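Local atomic coordinates of VAPBC49 (Mycobacterium tuberculosis, PDB entry 5AF3), a protein that possibly acts as the antitoxin of a type II toxin-antitoxin system, with VapC45 as its cognate toxin, and probably binds DNA. Residues L115-W124 with L143-F153; P71-Y79 with L171-Q179. All coordinates share one frame; numbering follows the deposited sequence.

Contact 1: residues L115-W124 with L143-F153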
# COMPACT_ATOMS: atom_id res chain seq x y z
N LEU A 115 -12.87 -14.14 18.98
CA LEU A 115 -11.93 -14.83 18.09
C LEU A 115 -10.52 -14.69 18.64
O LEU A 115 -9.81 -15.67 18.79
CB LEU A 115 -11.98 -14.29 16.66
CG LEU A 115 -10.93 -14.91 15.74
CD1 LEU A 115 -11.26 -16.39 15.43
CD2 LEU A 115 -10.81 -14.13 14.41
N CYS A 116 -10.09 -13.47 18.90
CA CYS A 116 -8.69 -13.27 19.24
C CYS A 116 -8.31 -13.96 20.56
O CYS A 116 -7.22 -14.56 20.65
CB CYS A 116 -8.32 -11.80 19.22
SG CYS A 116 -6.59 -11.63 19.33
N THR A 117 -9.23 -13.96 21.54
CA THR A 117 -8.94 -14.54 22.85
C THR A 117 -9.16 -16.08 22.92
O THR A 117 -8.46 -16.77 23.66
CB THR A 117 -9.78 -13.87 23.97
OG1 THR A 117 -11.17 -13.92 23.61
CG2 THR A 117 -9.34 -12.42 24.17
N ASP A 118 -10.14 -16.59 22.18
CA ASP A 118 -10.53 -18.02 22.26
C ASP A 118 -10.19 -18.89 21.08
O ASP A 118 -10.24 -20.13 21.19
CB ASP A 118 -12.04 -18.16 22.49
CG ASP A 118 -12.55 -17.39 23.70
OD1 ASP A 118 -11.74 -16.95 24.53
OD2 ASP A 118 -13.78 -17.23 23.78
N GLY A 119 -9.92 -18.25 19.93
CA GLY A 119 -9.79 -18.96 18.67
C GLY A 119 -8.62 -19.95 18.58
O GLY A 119 -8.78 -21.01 18.00
N ALA A 120 -7.47 -19.60 19.15
CA ALA A 120 -6.25 -20.43 18.97
C ALA A 120 -6.51 -21.80 19.60
O ALA A 120 -6.26 -22.82 18.98
CB ALA A 120 -5.05 -19.79 19.62
N GLU A 121 -7.03 -21.78 20.84
CA GLU A 121 -7.32 -23.03 21.57
C GLU A 121 -8.39 -23.85 20.86
O GLU A 121 -8.22 -25.06 20.70
CB GLU A 121 -7.69 -22.73 23.03
CG GLU A 121 -7.96 -23.97 23.87
CD GLU A 121 -8.46 -23.63 25.28
OE1 GLU A 121 -8.35 -22.45 25.71
OE2 GLU A 121 -8.98 -24.56 25.95
N VAL A 122 -9.46 -23.20 20.38
CA VAL A 122 -10.48 -23.90 19.59
C VAL A 122 -9.87 -24.58 18.33
O VAL A 122 -10.13 -25.75 18.01
CB VAL A 122 -11.68 -22.91 19.20
CG1 VAL A 122 -12.59 -23.53 18.20
CG2 VAL A 122 -12.46 -22.45 20.49
N LEU A 123 -9.04 -23.83 17.61
CA LEU A 123 -8.46 -24.39 16.40
C LEU A 123 -7.49 -25.53 16.67
O LEU A 123 -7.42 -26.49 15.93
CB LEU A 123 -7.74 -23.28 15.63
CG LEU A 123 -8.74 -22.35 14.94
CD1 LEU A 123 -7.94 -21.06 14.58
CD2 LEU A 123 -9.43 -22.95 13.74
N TRP A 124 -6.70 -25.37 17.71
CA TRP A 124 -5.79 -26.44 18.13
C TRP A 124 -6.54 -27.79 18.28
O TRP A 124 -6.14 -28.80 17.68
CB TRP A 124 -5.08 -26.02 19.40
CG TRP A 124 -4.33 -27.12 20.00
CD1 TRP A 124 -3.31 -27.81 19.43
CD2 TRP A 124 -4.57 -27.71 21.28
NE1 TRP A 124 -2.87 -28.79 20.30
CE2 TRP A 124 -3.63 -28.75 21.44
CE3 TRP A 124 -5.48 -27.45 22.32
CZ2 TRP A 124 -3.56 -29.53 22.59
CZ3 TRP A 124 -5.42 -28.23 23.47
CH2 TRP A 124 -4.46 -29.26 23.59
N LEU A 143 -1.64 -20.70 11.60
CA LEU A 143 -2.21 -19.69 12.48
C LEU A 143 -1.66 -19.58 13.89
O LEU A 143 -1.63 -18.48 14.47
CB LEU A 143 -3.76 -19.92 12.57
CG LEU A 143 -4.52 -19.69 11.28
CD1 LEU A 143 -5.96 -20.20 11.38
CD2 LEU A 143 -4.49 -18.19 10.96
N ILE A 144 -1.20 -20.70 14.47
CA ILE A 144 -0.95 -20.73 15.90
C ILE A 144 0.44 -21.27 16.23
O ILE A 144 1.05 -21.99 15.42
CB ILE A 144 -2.06 -21.53 16.68
CG1 ILE A 144 -1.94 -23.02 16.43
CG2 ILE A 144 -3.47 -21.01 16.33
CD1 ILE A 144 -2.94 -23.88 17.23
N VAL A 145 0.95 -20.88 17.39
CA VAL A 145 2.25 -21.36 17.87
C VAL A 145 2.18 -21.53 19.37
O VAL A 145 1.33 -20.88 20.00
CB VAL A 145 3.40 -20.37 17.54
CG1 VAL A 145 3.68 -20.41 16.06
CG2 VAL A 145 3.05 -18.96 17.98
N PRO A 146 3.04 -22.41 19.93
CA PRO A 146 3.22 -22.50 21.39
C PRO A 146 3.79 -21.22 22.00
O PRO A 146 4.73 -20.63 21.46
CB PRO A 146 4.22 -23.64 21.57
CG PRO A 146 4.21 -24.41 20.29
CD PRO A 146 3.85 -23.42 19.21
N ARG A 147 3.21 -20.78 23.10
CA ARG A 147 3.78 -19.71 23.89
C ARG A 147 3.54 -20.04 25.36
O ARG A 147 2.40 -20.25 25.76
CB ARG A 147 3.15 -18.37 23.54
CG ARG A 147 3.94 -17.19 24.05
CD ARG A 147 3.08 -15.94 24.09
NE ARG A 147 3.37 -15.16 25.29
CZ ARG A 147 4.42 -14.35 25.44
NH1 ARG A 147 5.29 -14.18 24.45
NH2 ARG A 147 4.58 -13.69 26.58
N SER A 148 4.62 -20.11 26.15
CA SER A 148 4.52 -20.42 27.59
C SER A 148 3.63 -21.66 27.86
O SER A 148 2.74 -21.63 28.72
CB SER A 148 4.01 -19.21 28.39
OG SER A 148 4.70 -18.01 28.05
N GLY A 149 3.87 -22.72 27.10
CA GLY A 149 3.18 -23.99 27.29
C GLY A 149 1.75 -24.10 26.77
O GLY A 149 1.07 -25.08 27.05
N GLN A 150 1.29 -23.11 26.00
CA GLN A 150 -0.04 -23.18 25.38
C GLN A 150 0.00 -22.61 23.95
O GLN A 150 0.91 -21.85 23.61
CB GLN A 150 -1.07 -22.42 26.21
CG GLN A 150 -0.83 -20.92 26.29
CD GLN A 150 -2.02 -20.15 26.84
OE1 GLN A 150 -2.99 -20.75 27.31
NE2 GLN A 150 -1.95 -18.82 26.78
N TYR A 151 -0.98 -22.98 23.14
CA TYR A 151 -1.06 -22.47 21.77
C TYR A 151 -1.76 -21.13 21.73
O TYR A 151 -2.77 -20.94 22.38
CB TYR A 151 -1.74 -23.47 20.83
CG TYR A 151 -0.91 -24.70 20.63
CD1 TYR A 151 0.18 -24.71 19.76
CD2 TYR A 151 -1.18 -25.86 21.36
CE1 TYR A 151 0.95 -25.84 19.59
CE2 TYR A 151 -0.43 -26.99 21.19
CZ TYR A 151 0.64 -26.99 20.32
OH TYR A 151 1.38 -28.16 20.19
N VAL A 152 -1.22 -20.21 20.94
CA VAL A 152 -1.78 -18.87 20.79
C VAL A 152 -1.68 -18.48 19.30
O VAL A 152 -0.89 -19.07 18.56
CB VAL A 152 -1.00 -17.81 21.62
CG1 VAL A 152 -1.03 -18.12 23.12
CG2 VAL A 152 0.46 -17.69 21.12
N PHE A 153 -2.42 -17.47 18.89
CA PHE A 153 -2.24 -16.96 17.52
C PHE A 153 -0.85 -16.33 17.36
O PHE A 153 -0.36 -15.68 18.27
CB PHE A 153 -3.27 -15.89 17.19
CG PHE A 153 -4.61 -16.43 16.79
CD1 PHE A 153 -4.77 -17.21 15.64
CD2 PHE A 153 -5.74 -16.11 17.57
CE1 PHE A 153 -6.03 -17.69 15.26
CE2 PHE A 153 -7.02 -16.56 17.19
CZ PHE A 153 -7.18 -17.36 16.06

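Contact 2: residues P71-Y79 with L171-Q179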
# COMPACT_ATOMS: atom_id res chain seq x y z
N PRO A 71 -21.94 -7.03 2.89
CA PRO A 71 -22.38 -6.23 4.04
C PRO A 71 -21.16 -6.03 4.95
O PRO A 71 -20.09 -6.67 4.71
CB PRO A 71 -23.49 -7.09 4.67
CG PRO A 71 -23.12 -8.53 4.30
CD PRO A 71 -22.39 -8.44 2.95
N PHE A 72 -21.26 -5.19 5.97
CA PHE A 72 -20.11 -4.89 6.80
C PHE A 72 -19.51 -6.13 7.50
O PHE A 72 -18.27 -6.28 7.60
CB PHE A 72 -20.38 -3.80 7.85
CG PHE A 72 -19.17 -3.42 8.61
CD1 PHE A 72 -18.24 -2.53 8.05
CD2 PHE A 72 -18.89 -4.01 9.84
CE1 PHE A 72 -17.08 -2.21 8.78
CE2 PHE A 72 -17.73 -3.68 10.55
CZ PHE A 72 -16.83 -2.78 10.01
N VAL A 73 -20.38 -7.00 8.00
CA VAL A 73 -19.88 -8.26 8.59
C VAL A 73 -19.03 -9.07 7.58
O VAL A 73 -18.02 -9.71 8.01
CB VAL A 73 -21.03 -9.15 9.21
CG1 VAL A 73 -21.91 -9.72 8.13
CG2 VAL A 73 -20.43 -10.26 10.12
N GLY A 74 -19.41 -9.06 6.31
CA GLY A 74 -18.68 -9.76 5.24
C GLY A 74 -17.29 -9.16 4.97
O GLY A 74 -16.32 -9.89 4.70
N ILE A 75 -17.18 -7.83 4.97
CA ILE A 75 -15.84 -7.24 4.81
C ILE A 75 -14.95 -7.54 6.03
O ILE A 75 -13.72 -7.67 5.90
CB ILE A 75 -15.86 -5.72 4.43
CG1 ILE A 75 -14.60 -5.42 3.59
CG2 ILE A 75 -15.91 -4.83 5.66
CD1 ILE A 75 -14.57 -4.03 3.00
N ALA A 76 -15.57 -7.68 7.20
CA ALA A 76 -14.84 -7.95 8.44
C ALA A 76 -14.30 -9.39 8.34
O ALA A 76 -13.13 -9.63 8.65
CB ALA A 76 -15.81 -7.81 9.68
N GLU A 77 -15.15 -10.31 7.89
CA GLU A 77 -14.74 -11.71 7.65
C GLU A 77 -13.62 -11.77 6.58
O GLU A 77 -12.61 -12.45 6.74
CB GLU A 77 -15.97 -12.53 7.23
CG GLU A 77 -16.99 -12.63 8.40
CD GLU A 77 -18.34 -13.20 7.99
OE1 GLU A 77 -18.71 -13.07 6.80
OE2 GLU A 77 -18.99 -13.81 8.90
N ALA A 78 -13.78 -11.00 5.50
CA ALA A 78 -12.74 -10.93 4.44
C ALA A 78 -11.43 -10.36 4.99
O ALA A 78 -10.34 -10.83 4.63
CB ALA A 78 -13.24 -10.11 3.22
N TYR A 79 -11.53 -9.37 5.87
CA TYR A 79 -10.38 -8.75 6.48
C TYR A 79 -9.59 -9.78 7.30
O TYR A 79 -8.36 -9.88 7.17
CB TYR A 79 -10.78 -7.56 7.34
CG TYR A 79 -9.66 -7.02 8.20
CD1 TYR A 79 -8.70 -6.13 7.67
CD2 TYR A 79 -9.57 -7.36 9.55
CE1 TYR A 79 -7.70 -5.63 8.47
CE2 TYR A 79 -8.60 -6.86 10.34
CZ TYR A 79 -7.65 -6.02 9.80
OH TYR A 79 -6.67 -5.54 10.65
N LEU A 171 -19.89 -8.54 17.82
CA LEU A 171 -19.41 -8.64 16.42
C LEU A 171 -18.84 -7.31 15.96
O LEU A 171 -19.25 -6.25 16.46
CB LEU A 171 -20.51 -9.10 15.49
CG LEU A 171 -21.02 -10.55 15.73
CD1 LEU A 171 -22.09 -10.85 14.77
CD2 LEU A 171 -19.85 -11.55 15.50
N ALA A 172 -17.88 -7.37 15.02
CA ALA A 172 -17.22 -6.18 14.49
C ALA A 172 -18.17 -5.00 14.15
O ALA A 172 -19.18 -5.15 13.47
CB ALA A 172 -16.41 -6.54 13.24
N SER A 173 -17.77 -3.82 14.60
CA SER A 173 -18.47 -2.60 14.25
C SER A 173 -17.54 -1.58 13.56
O SER A 173 -18.01 -0.57 13.01
CB SER A 173 -19.04 -2.02 15.53
OG SER A 173 -17.98 -1.74 16.44
N MET A 174 -16.22 -1.84 13.58
CA MET A 174 -15.26 -0.91 12.98
C MET A 174 -13.96 -1.67 12.79
O MET A 174 -13.61 -2.54 13.59
CB MET A 174 -14.99 0.30 13.91
CG MET A 174 -14.29 1.49 13.24
SD MET A 174 -14.38 3.05 14.17
CE MET A 174 -13.23 2.90 15.49
N ILE A 175 -13.24 -1.32 11.73
CA ILE A 175 -11.93 -1.93 11.45
C ILE A 175 -10.94 -0.80 11.08
O ILE A 175 -11.20 -0.07 10.13
CB ILE A 175 -12.00 -2.91 10.25
CG1 ILE A 175 -13.09 -4.00 10.43
CG2 ILE A 175 -10.58 -3.55 9.96
CD1 ILE A 175 -13.58 -4.57 9.10
N ARG A 176 -9.85 -0.71 11.81
CA ARG A 176 -8.78 0.23 11.52
C ARG A 176 -7.87 -0.40 10.46
O ARG A 176 -7.47 -1.58 10.61
CB ARG A 176 -7.99 0.52 12.77
CG ARG A 176 -6.78 1.43 12.53
CD ARG A 176 -6.10 1.80 13.81
NE ARG A 176 -4.92 2.62 13.54
CZ ARG A 176 -3.73 2.13 13.22
NH1 ARG A 176 -3.57 0.81 13.14
NH2 ARG A 176 -2.70 2.94 12.98
N LEU A 177 -7.53 0.37 9.43
CA LEU A 177 -6.71 -0.14 8.29
C LEU A 177 -5.25 0.29 8.53
O LEU A 177 -4.92 1.48 8.43
CB LEU A 177 -7.29 0.34 6.94
CG LEU A 177 -8.77 0.03 6.69
CD1 LEU A 177 -9.23 0.64 5.43
CD2 LEU A 177 -9.04 -1.49 6.67
N PRO A 178 -4.39 -0.66 8.98
CA PRO A 178 -3.06 -0.27 9.48
C PRO A 178 -2.13 0.23 8.37
O PRO A 178 -1.12 0.86 8.67
CB PRO A 178 -2.51 -1.55 10.14
CG PRO A 178 -3.23 -2.66 9.45
CD PRO A 178 -4.62 -2.11 9.10
N GLN A 179 -2.53 0.01 7.13
CA GLN A 179 -1.74 0.50 5.97
C GLN A 179 -1.77 2.03 5.90
O GLN A 179 -0.88 2.62 5.27
CB GLN A 179 -2.18 -0.10 4.64
CG GLN A 179 -3.56 0.33 4.09
CD GLN A 179 -4.68 -0.64 4.44
OE1 GLN A 179 -5.59 -0.87 3.62
NE2 GLN A 179 -4.64 -1.21 5.64

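Contact 1: residues L115-W124 with L143-F153
The indole of W124 and the phenol ring of Y151 form an offset stack at one end of the interface between helix 115-124 and the hairpin strands 144-147 and 150-153. The five-membered ring of W124 and the Y151 ring have centroids 4.2 Å apart and planes inclined by 27°, and Y151 CD2 lies over the indole face, displaced toward its rim. W124 reaches this position with CG anti to the backbone N (chi1 170°), which lays the indole against the Y151 ring. Next to the stack, W124 CB lies 3.7 Å from I144 CD1. The middle of the interface belongs to A120, whose small CB lets the strand come close: it sits 3.6 Å from V152 CA and 3.8 Å from I144 CG2. F153 fills the other end. With CG beside its own backbone N (chi1 -80°), its ring lies against the turn L115-A120, with A120 over one face and the carbonyl oxygens of L115 and C116 at the edge, near its plane; F153 CE2 is 3.3 Å from L115 O and also comes close to A120 N, where the helix is kinked. L123 CD1 comes obliquely to F153 CE1 at 3.9 Å and also meets L143 CD1. L161 of helix 155-161 packs on F153, and L101 of helix 95-105 on L123. The whole is a helix packed on a two-stranded antiparallel beta hairpin, closed at its tip by a type I' turn from R147 to Q150.

Contact 2: residues P71-Y79 with L171-Q179
Helix-on-sheet packing joins helix 72-79, part of the putative DNA-binding helix-turn-helix region, to strand 172-176 of a four-stranded antiparallel sheet. The short helix and strand axes pass 8.7 Å apart at 60°, and the I175 side chain does much of the bridging. Its CD1 enters between F72, I75 and A76, lying 3.7 Å from A76 CA and 3.8 Å from F72 CZ. Toward the start of the strand two small residues meet, A76 CB and A172 CB at 3.8 Å. F72, its ring swung trans to its own amide nitrogen (chi1 -175°), extends toward the strand backbone; the carbonyl oxygen of A172 lies at the ring edge, while F72 CZ comes within 3.7 Å of M174 N. That backbone is locally irregular, since a classic beta bulge sets S173 and M174 opposite the single residue S165 of strand 164-166. L187 of the adjacent strand 185-187 touches F72 and I75, extending the apolar layer across the sheet. At the other end, the hydroxyl of Y79 is hydrogen-bonded to the carbonyl oxygen of Y160, which fixes the hydroxyl end of the ring. Over one face of that ring sits the methyl I175 CG2 in a CH-pi contact, 3.6 Å from the Y79 ring centroid and 4° off the ring normal.

The two contacts illustrate how one chain can reuse helix-on-strand packing in separate places. The centre of contact 2 lies about 4 Å from the centre of the chain, and that of contact 1 about 20 Å; the two contact centres are 21 Å apart and their nearest atoms about 8 Å, without touching. In sequence, contact 1 is nested within the loop that contact 2 closes. Helix 72-86 links them: its early turns pack on strand 172-176, while further along V80 meets L115 and F84 meets L143 of contact 1. The second subunit reaches the margins of both: its A214 packs on V145 of the hairpin, and its D237 on P178 and Q179.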